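Calcium dodecin (PDB 3ONR) binds calcium ions at interfaces between three subunits of a hollow spherical dodecamer, and may also sequester other small ligands. Local coordinates at residues A[3-9]-A[60-66]; A[21-26]-A[57-61]. The protein carries 2 engineered substitutions. One frame throughout, in Å; residues are numbered along the deposited sequence.

Contact 1: residues A[3-9]-A[60-66]; sequences SVYKVID and LEVSFKM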
loop_
_atom_site.group_PDB
_atom_site.type_symbol
_atom_site.label_atom_id
_atom_site.label_comp_id
_atom_site.label_asym_id
_atom_site.label_seq_id
_atom_site.Cartn_x
_atom_site.Cartn_y
_atom_site.Cartn_z
ATOM N N SER A 3 -16.763 -12.470 23.109
ATOM C CA SER A 3 -15.363 -11.966 23.211
ATOM C C SER A 3 -15.033 -10.950 22.096
ATOM O O SER A 3 -15.049 -11.255 20.918
ATOM C CB SER A 3 -14.335 -13.109 23.204
ATOM O OG SER A 3 -14.732 -14.074 24.176
ATOM N N VAL A 4 -14.752 -9.748 22.534
ATOM C CA VAL A 4 -14.278 -8.670 21.674
ATOM C C VAL A 4 -12.894 -8.239 22.117
ATOM O O VAL A 4 -12.630 -8.202 23.319
ATOM C CB VAL A 4 -15.311 -7.484 21.765
ATOM C CG1 VAL A 4 -14.769 -6.279 20.961
ATOM C CG2 VAL A 4 -16.640 -7.953 21.234
ATOM N N TYR A 5 -12.005 -7.836 21.191
ATOM C CA TYR A 5 -10.637 -7.562 21.509
ATOM C C TYR A 5 -10.251 -6.134 21.088
ATOM O O TYR A 5 -10.873 -5.566 20.167
ATOM C CB TYR A 5 -9.733 -8.478 20.720
ATOM C CG TYR A 5 -10.037 -9.928 20.999
ATOM C CD1 TYR A 5 -11.087 -10.582 20.355
ATOM C CD2 TYR A 5 -9.182 -10.672 21.859
ATOM C CE1 TYR A 5 -11.380 -11.898 20.646
ATOM C CE2 TYR A 5 -9.497 -12.016 22.203
ATOM C CZ TYR A 5 -10.550 -12.622 21.551
ATOM O OH TYR A 5 -10.881 -13.965 21.813
ATOM N N LYS A 6 -9.302 -5.579 21.792
ATOM C CA LYS A 6 -8.774 -4.267 21.445
ATOM C C LYS A 6 -7.433 -4.443 20.817
ATOM O O LYS A 6 -6.693 -5.378 21.163
ATOM C CB LYS A 6 -8.660 -3.407 22.720
ATOM C CG LYS A 6 -8.149 -1.977 22.380
ATOM C CD LYS A 6 -8.418 -1.052 23.563
ATOM C CE LYS A 6 -7.613 0.214 23.434
ATOM N NZ LYS A 6 -8.092 1.139 22.411
ATOM N N VAL A 7 -7.128 -3.632 19.824
ATOM C CA VAL A 7 -5.829 -3.791 19.112
ATOM C C VAL A 7 -5.062 -2.500 19.346
ATOM O O VAL A 7 -5.591 -1.388 19.015
ATOM C CB VAL A 7 -6.093 -3.885 17.541
ATOM C CG1 VAL A 7 -4.726 -4.060 16.740
ATOM C CG2 VAL A 7 -7.009 -4.991 17.293
ATOM N N ILE A 8 -3.805 -2.609 19.784
ATOM C CA ILE A 8 -3.072 -1.352 19.805
ATOM C C ILE A 8 -1.677 -1.515 19.209
ATOM O O ILE A 8 -1.208 -2.646 19.011
ATOM C CB ILE A 8 -2.899 -0.914 21.253
ATOM C CG1 ILE A 8 -2.162 -2.014 21.988
ATOM C CG2 ILE A 8 -4.218 -0.651 21.892
ATOM C CD1 ILE A 8 -1.531 -1.503 23.242
ATOM N N ASP A 9 -1.059 -0.374 18.954
ATOM C CA ASP A 9 0.276 -0.294 18.403
ATOM C C ASP A 9 1.215 0.248 19.538
ATOM O O ASP A 9 0.821 1.160 20.270
ATOM C CB ASP A 9 0.249 0.685 17.280
ATOM C CG ASP A 9 -0.148 0.017 15.905
ATOM O OD1 ASP A 9 -0.461 -1.199 15.864
ATOM O OD2 ASP A 9 -0.115 0.750 14.892
ATOM N N LEU A 60 5.038 -2.356 17.009
ATOM C CA LEU A 60 4.396 -3.660 17.039
ATOM C C LEU A 60 2.865 -3.505 17.198
ATOM O O LEU A 60 2.417 -2.626 17.883
ATOM C CB LEU A 60 4.834 -4.455 18.238
ATOM C CG LEU A 60 6.377 -4.721 18.373
ATOM C CD1 LEU A 60 6.658 -5.440 19.639
ATOM C CD2 LEU A 60 6.844 -5.576 17.167
ATOM N N GLU A 61 2.128 -4.404 16.590
ATOM C CA GLU A 61 0.638 -4.392 16.799
ATOM C C GLU A 61 0.313 -5.652 17.629
ATOM O O GLU A 61 0.732 -6.761 17.261
ATOM C CB GLU A 61 -0.045 -4.452 15.427
ATOM C CG GLU A 61 -1.564 -4.424 15.480
ATOM C CD GLU A 61 -2.257 -4.664 14.124
ATOM O OE1 GLU A 61 -3.244 -5.407 14.088
ATOM O OE2 GLU A 61 -1.875 -4.099 13.088
ATOM N N VAL A 62 -0.433 -5.496 18.721
ATOM C CA VAL A 62 -0.875 -6.631 19.537
ATOM C C VAL A 62 -2.378 -6.436 19.821
ATOM O O VAL A 62 -2.879 -5.310 19.763
ATOM C CB VAL A 62 -0.098 -6.703 20.937
ATOM C CG1 VAL A 62 1.396 -6.969 20.643
ATOM C CG2 VAL A 62 -0.258 -5.371 21.696
ATOM N N SER A 63 -3.057 -7.528 20.161
ATOM C CA SER A 63 -4.465 -7.405 20.578
ATOM C C SER A 63 -4.722 -8.186 21.845
ATOM O O SER A 63 -3.953 -9.095 22.189
ATOM C CB SER A 63 -5.370 -7.868 19.463
ATOM O OG SER A 63 -5.027 -9.197 19.067
ATOM N N PHE A 64 -5.812 -7.876 22.537
ATOM C CA PHE A 64 -6.152 -8.560 23.804
ATOM C C PHE A 64 -7.615 -8.401 24.054
ATOM O O PHE A 64 -8.267 -7.474 23.537
ATOM C CB PHE A 64 -5.366 -7.921 25.019
ATOM C CG PHE A 64 -5.363 -6.390 25.019
ATOM C CD1 PHE A 64 -6.364 -5.671 25.647
ATOM C CD2 PHE A 64 -4.438 -5.705 24.290
ATOM C CE1 PHE A 64 -6.399 -4.280 25.584
ATOM C CE2 PHE A 64 -4.447 -4.306 24.244
ATOM C CZ PHE A 64 -5.423 -3.597 24.869
ATOM N N LYS A 65 -8.146 -9.354 24.767
ATOM C CA LYS A 65 -9.597 -9.307 25.157
ATOM C C LYS A 65 -9.949 -8.016 25.917
ATOM O O LYS A 65 -9.173 -7.569 26.771
ATOM C CB LYS A 65 -9.908 -10.537 26.004
ATOM C CG LYS A 65 -11.370 -10.905 26.100
ATOM C CD LYS A 65 -11.495 -12.429 26.283
ATOM C CE LYS A 65 -12.916 -12.810 26.472
ATOM N NZ LYS A 65 -12.952 -14.289 26.673
ATOM N N MET A 66 -11.104 -7.403 25.596
ATOM C CA MET A 66 -11.619 -6.230 26.345
ATOM C C MET A 66 -12.251 -6.727 27.592
ATOM O O MET A 66 -13.128 -7.520 27.487
ATOM C CB MET A 66 -12.775 -5.563 25.605
ATOM C CG MET A 66 -12.364 -4.863 24.317
ATOM S SD MET A 66 -13.819 -3.993 23.609
ATOM C CE MET A 66 -12.675 -3.024 22.667
HETATM O O HOH W 1 -14.583 -9.183 25.751
HETATM O O HOH W 2 -1.032 -1.204 13.109
#
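Backbone hydrogen bonds come first: strands 4-9 and 60-65 run antiparallel and exchange paired bonds at Lys-6/Phe-64 (Lys-6 N to Phe-64 O 2.8 Å, Phe-64 N to Lys-6 O 3.0 Å) and Ile-8/Val-62 (Ile-8 N to Val-62 O 2.9 Å, Val-62 N to Ile-8 O 3.0 Å). A nearly straight 2.9 Å bond from Met-66 N to Val-4 O extends the pattern past the strand end. On the face bearing Lys-6, Ile-8, Val-62 and Phe-64, Ile-8 CG1 lies 3.9 Å from both Val-62 CG2 and Phe-64 CE2, at the ring's edge, and Lys-6 CB 3.8 Å from Phe-64 CE1. On the other face Asp-9 OD1 and Glu-61 OE2 are 4.3 Å apart; water 2 bridges the carboxylates, 2.8 Å from Asp-9 OD2 and 3.0 Å from Glu-61 OE2, and Glu-61 salt-bridges Lys-59 of a neighbouring subunit. Tyr-5 and Val-7 pair with a strand of that subunit, continuing the dodecin sheet. Main-chain bonds thus hold the pairing, its acidic end partly offset by the neighbour's lysine.

Contact 2: residues A[21-26]-A[57-61]; sequences AAAEAV and RIKLE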
loop_
_atom_site.group_PDB
_atom_site.type_symbol
_atom_site.label_atom_id
_atom_site.label_comp_id
_atom_site.label_asym_id
_atom_site.label_seq_id
_atom_site.Cartn_x
_atom_site.Cartn_y
_atom_site.Cartn_z
ATOM N N ALA A 21 14.427 -4.421 21.406
ATOM C CA ALA A 21 13.391 -3.376 21.436
ATOM C C ALA A 21 12.011 -4.059 21.409
ATOM O O ALA A 21 11.128 -3.759 22.256
ATOM C CB ALA A 21 13.573 -2.431 20.248
ATOM N N ALA A 22 11.867 -5.041 20.517
ATOM C CA ALA A 22 10.573 -5.765 20.414
ATOM C C ALA A 22 10.250 -6.560 21.682
ATOM O O ALA A 22 9.088 -6.541 22.123
ATOM C CB ALA A 22 10.574 -6.718 19.190
ATOM N N ALA A 23 11.225 -7.290 22.230
ATOM C CA ALA A 23 10.982 -8.091 23.443
ATOM C C ALA A 23 10.616 -7.186 24.602
ATOM O O ALA A 23 9.763 -7.565 25.428
ATOM C CB ALA A 23 12.177 -8.955 23.807
ATOM N N GLU A 24 11.205 -5.993 24.653
ATOM C CA GLU A 24 10.906 -5.024 25.752
ATOM C C GLU A 24 9.440 -4.597 25.652
ATOM O O GLU A 24 8.774 -4.564 26.685
ATOM C CB GLU A 24 11.772 -3.759 25.645
ATOM C CG GLU A 24 13.278 -3.986 25.877
ATOM C CD GLU A 24 13.675 -4.219 27.270
ATOM O OE1 GLU A 24 14.896 -4.354 27.492
ATOM O OE2 GLU A 24 12.785 -4.232 28.159
ATOM N N ALA A 25 9.019 -4.237 24.437
ATOM C CA ALA A 25 7.599 -3.857 24.156
ATOM C C ALA A 25 6.662 -5.006 24.539
ATOM O O ALA A 25 5.694 -4.793 25.276
ATOM C CB ALA A 25 7.382 -3.474 22.714
ATOM N N VAL A 26 6.936 -6.203 24.023
ATOM C CA VAL A 26 6.089 -7.371 24.439
ATOM C C VAL A 26 6.051 -7.630 25.925
ATOM O O VAL A 26 4.958 -7.818 26.486
ATOM C CB VAL A 26 6.510 -8.676 23.718
ATOM C CG1 VAL A 26 5.808 -9.871 24.335
ATOM C CG2 VAL A 26 6.283 -8.522 22.181
ATOM N N ARG A 57 14.338 1.275 17.068
ATOM C CA ARG A 57 12.959 1.433 17.549
ATOM C C ARG A 57 12.026 0.579 16.665
ATOM O O ARG A 57 12.243 0.445 15.451
ATOM C CB ARG A 57 12.498 2.893 17.458
ATOM C CG ARG A 57 13.464 3.897 18.190
ATOM C CD ARG A 57 12.831 5.289 18.375
ATOM N NE ARG A 57 12.567 5.939 17.091
ATOM C CZ ARG A 57 12.266 7.226 16.930
ATOM N NH1 ARG A 57 12.221 8.041 18.002
ATOM N NH2 ARG A 57 12.002 7.684 15.688
ATOM N N ILE A 58 11.023 -0.073 17.270
ATOM C CA ILE A 58 10.185 -0.991 16.471
ATOM C C ILE A 58 8.718 -0.881 16.932
ATOM O O ILE A 58 8.486 -0.870 18.127
ATOM C CB ILE A 58 10.704 -2.437 16.514
ATOM C CG1 ILE A 58 9.881 -3.366 15.613
ATOM C CG2 ILE A 58 10.650 -3.000 17.980
ATOM C CD1 ILE A 58 10.662 -4.699 15.351
ATOM N N LYS A 59 7.813 -0.689 15.960
ATOM C CA LYS A 59 6.368 -0.503 16.237
ATOM C C LYS A 59 5.777 -1.889 16.000
ATOM O O LYS A 59 5.969 -2.499 14.889
ATOM C CB LYS A 59 5.752 0.536 15.257
ATOM C CG LYS A 59 4.253 0.714 15.517
ATOM C CD LYS A 59 3.778 2.055 15.008
ATOM C CE LYS A 59 3.745 2.126 13.533
ATOM N NZ LYS A 59 3.063 3.447 13.123
ATOM N N LEU A 60 5.038 -2.356 17.009
ATOM C CA LEU A 60 4.396 -3.660 17.039
ATOM C C LEU A 60 2.865 -3.505 17.198
ATOM O O LEU A 60 2.417 -2.626 17.883
ATOM C CB LEU A 60 4.834 -4.455 18.238
ATOM C CG LEU A 60 6.377 -4.721 18.373
ATOM C CD1 LEU A 60 6.658 -5.440 19.639
ATOM C CD2 LEU A 60 6.844 -5.576 17.167
ATOM N N GLU A 61 2.128 -4.404 16.590
ATOM C CA GLU A 61 0.638 -4.392 16.799
ATOM C C GLU A 61 0.313 -5.652 17.629
ATOM O O GLU A 61 0.732 -6.761 17.261
ATOM C CB GLU A 61 -0.045 -4.452 15.427
ATOM C CG GLU A 61 -1.564 -4.424 15.480
ATOM C CD GLU A 61 -2.257 -4.664 14.124
ATOM O OE1 GLU A 61 -3.244 -5.407 14.088
ATOM O OE2 GLU A 61 -1.875 -4.099 13.088
#
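Start at Ala-21, where the CA-to-CB bond points toward strand 57-61 and CB rests 3.7 Å from Ile-58 CG2. One residue on, Ala-22 meets both inward-pointing strand side chains: its CB is 3.9 Å from Ile-58 CG2 and 4.1 Å from Leu-60 CD1, while its backbone comes closer still, with N 3.5 Å from Ile-58 CG2 and O 3.6 Å from Leu-60 CD1. The small alanine side chain is consistent with such close approach. The Ala-22 side chain is also about 6 Å from that of the calcium-binding Glu-19. Ala-25, a turn after Ala-21 and tied to it by the 3.1 Å bond from Ala-25 N to Ala-21 O, again points toward the strand and sets CB 3.7 Å from Leu-60 CD1. Val-26 finishes the patch, its CG2 4.0 Å from the same Leu-60 CD1. No hydrogen bond crosses; the axes of segments 21-26 and 57-61 approach to 8.2 Å at 44°. This is the dodecin fold, a helix packed on one face of a three-stranded antiparallel sheet: helix 18-32 rests on the middle strand, 54-65, and, through Ala-21 on Ser-14 and Ala-25 on Ile-10, on strand 4-14. Val-41 of strand 38-48 touches Ile-58 and Leu-60, and Met-46 and Val-48 of another subunit pack on Ala-22 and Val-26.

How the contacts relate
Both contacts use strand 54-65 and share Leu-60 and Glu-61, but they exploit it differently. Contact 2 is the core one: all its touching residues are buried, it lies about 4 Å from the chain centre (centre to centre), and it joins sheet to helix through apolar packing without a hydrogen bond. Contact 1, about 11 Å out, is partly buried and joins two neighbouring strands edge to edge, with main-chain hydrogen bonds, charges and waters. Leu-60 and Glu-61 mark the change: the leucine side chain serves the helix, whereas the glutamate side chain works among the strands and a neighbouring subunit. The contacts meet where Asp-9 OD2 lies 4.1 Å from Lys-59 CD.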